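Local structure of fructokinase (Xylella fastidiosa Temecula1, 3LJS) at residues G160-F165 and A191-L196. The protein binds ATP and, as a PfkB-family carbohydrate kinase, probably uses it to phosphorylate fructose. Sequence-based numbering, arbitrary orientation.
Sequences GAIVSF and ADVVKL
V163 and D192 meet where two neighbouring parallel strands begin. The carboxylate of D192 takes the place of a backbone acceptor: OD2 receives the V163 N-H through its anti lone pair at 2.7 Å, nearly straight at 170°. With CG beside its own backbone N (chi1 -62°), the D192 side chain turns back along the upstream end of strand 162-166. A water appears to bridge the same OD2 to A161 O, though its 2.5 Å approach to D192 OD2 is doubtfully short, while OD1 forms a salt bridge with R223.

Backbone bonds carry the pairing onward. V163 O accepts twice, from D192 N and, straighter and in the carbonyl plane, from V193 N at 3.0 Å. F165 then spans V193 and K195 in the regular parallel pattern, its N giving to V193 O (2.8 Å) and its O accepting from K195 N.

Apolar contacts fall on both faces of the sheet. On the face of S164 and V193, I162 CG2 lies 4.0 Å from V193 CG2. On the other, A191 CB presses against F165 CB at 3.5 Å and sits 4.1 Å from V163 CG1, with M153 of helix 143-158 packed over all three residues.

This is the pairing of a beta-alpha-beta unit in the central sheet of the ribokinase-like fold. The D192 carboxylate, probably ionised beside R223, closes its upstream end; the F165-K195 bond helps hold the backbone from which ATP-binding K195 reaches A260 O through NZ.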
loop_
_atom_site.group_PDB
_atom_site.type_symbol
_atom_site.label_atom_id
_atom_site.label_comp_id
_atom_site.label_asym_id
_atom_site.label_seq_id
_atom_site.Cartn_x
_atom_site.Cartn_y
_atom_site.Cartn_z
ATOM N N GLY B 160 28.229 -24.846 -6.643
ATOM C CA GLY B 160 29.306 -24.703 -5.678
ATOM C C GLY B 160 29.137 -23.608 -4.646
ATOM O O GLY B 160 30.116 -23.094 -4.106
ATOM N N ALA B 161 27.896 -23.238 -4.365
ATOM C CA ALA B 161 27.654 -22.206 -3.373
ATOM C C ALA B 161 26.987 -22.808 -2.148
ATOM O O ALA B 161 26.204 -23.760 -2.252
ATOM C CB ALA B 161 26.783 -21.098 -3.952
ATOM N N ILE B 162 27.324 -22.250 -0.990
ATOM C CA ILE B 162 26.764 -22.668 0.283
ATOM C C ILE B 162 25.359 -22.088 0.336
ATOM O O ILE B 162 25.161 -20.916 0.018
ATOM C CB ILE B 162 27.574 -22.075 1.455
ATOM C CG1 ILE B 162 28.962 -22.720 1.507
ATOM C CG2 ILE B 162 26.819 -22.265 2.763
ATOM C CD1 ILE B 162 29.929 -21.988 2.412
ATOM N N VAL B 163 24.384 -22.895 0.731
ATOM C CA VAL B 163 23.013 -22.407 0.816
ATOM C C VAL B 163 22.659 -22.076 2.259
ATOM O O VAL B 163 22.706 -22.941 3.136
ATOM C CB VAL B 163 22.017 -23.445 0.272
ATOM C CG1 VAL B 163 20.591 -22.927 0.421
ATOM C CG2 VAL B 163 22.328 -23.732 -1.195
ATOM N N SER B 164 22.320 -20.815 2.494
ATOM C CA SER B 164 21.954 -20.332 3.816
ATOM C C SER B 164 20.456 -20.050 3.834
ATOM O O SER B 164 19.927 -19.428 2.917
ATOM C CB SER B 164 22.726 -19.047 4.123
ATOM O OG SER B 164 22.264 -18.440 5.313
ATOM N N PHE B 165 19.782 -20.496 4.888
ATOM C CA PHE B 165 18.345 -20.301 5.010
ATOM C C PHE B 165 17.974 -19.798 6.408
ATOM O O PHE B 165 18.153 -20.502 7.400
ATOM C CB PHE B 165 17.631 -21.628 4.690
ATOM C CG PHE B 165 16.122 -21.557 4.739
ATOM C CD1 PHE B 165 15.438 -20.476 4.196
ATOM C CD2 PHE B 165 15.383 -22.606 5.287
ATOM C CE1 PHE B 165 14.037 -20.439 4.196
ATOM C CE2 PHE B 165 13.984 -22.579 5.291
ATOM C CZ PHE B 165 13.311 -21.496 4.745
ATOM N N ALA B 191 19.112 -26.573 2.661
ATOM C CA ALA B 191 20.119 -25.636 3.147
ATOM C C ALA B 191 21.289 -26.254 3.903
ATOM O O ALA B 191 21.124 -27.223 4.629
ATOM C CB ALA B 191 19.445 -24.573 4.024
ATOM N N ASP B 192 22.470 -25.671 3.714
ATOM C CA ASP B 192 23.688 -26.110 4.394
ATOM C C ASP B 192 23.730 -25.443 5.768
ATOM O O ASP B 192 24.169 -26.039 6.751
ATOM C CB ASP B 192 24.923 -25.665 3.609
ATOM C CG ASP B 192 24.983 -26.274 2.226
ATOM O OD1 ASP B 192 25.322 -27.469 2.117
ATOM O OD2 ASP B 192 24.684 -25.557 1.250
ATOM N N VAL B 193 23.278 -24.192 5.815
ATOM C CA VAL B 193 23.267 -23.409 7.051
ATOM C C VAL B 193 21.845 -22.947 7.336
ATOM O O VAL B 193 21.193 -22.360 6.474
ATOM C CB VAL B 193 24.185 -22.173 6.929
ATOM C CG1 VAL B 193 24.177 -21.379 8.228
ATOM C CG2 VAL B 193 25.606 -22.619 6.581
ATOM N N VAL B 194 21.375 -23.209 8.552
ATOM C CA VAL B 194 20.019 -22.852 8.942
ATOM C C VAL B 194 19.966 -22.006 10.205
ATOM O O VAL B 194 20.709 -22.243 11.161
ATOM C CB VAL B 194 19.174 -24.127 9.172
ATOM C CG1 VAL B 194 17.818 -23.764 9.778
ATOM C CG2 VAL B 194 19.007 -24.878 7.853
ATOM N N LYS B 195 19.082 -21.016 10.200
ATOM C CA LYS B 195 18.904 -20.142 11.350
ATOM C C LYS B 195 17.431 -20.114 11.737
ATOM O O LYS B 195 16.568 -19.799 10.916
ATOM C CB LYS B 195 19.383 -18.725 11.034
ATOM C CG LYS B 195 19.135 -17.730 12.164
ATOM C CD LYS B 195 19.811 -16.400 11.875
ATOM C CE LYS B 195 19.440 -15.339 12.903
ATOM N NZ LYS B 195 18.032 -14.891 12.765
ATOM N N LEU B 196 17.160 -20.448 12.994
ATOM C CA LEU B 196 15.801 -20.484 13.527
ATOM C C LEU B 196 15.727 -19.717 14.840
ATOM O O LEU B 196 16.743 -19.506 15.505
ATOM C CB LEU B 196 15.384 -21.927 13.821
ATOM C CG LEU B 196 15.397 -23.011 12.747
ATOM C CD1 LEU B 196 15.124 -24.359 13.401
ATOM C CD2 LEU B 196 14.349 -22.709 11.689
HETATM O O HOH W 1 25.874 -26.115 -0.838
#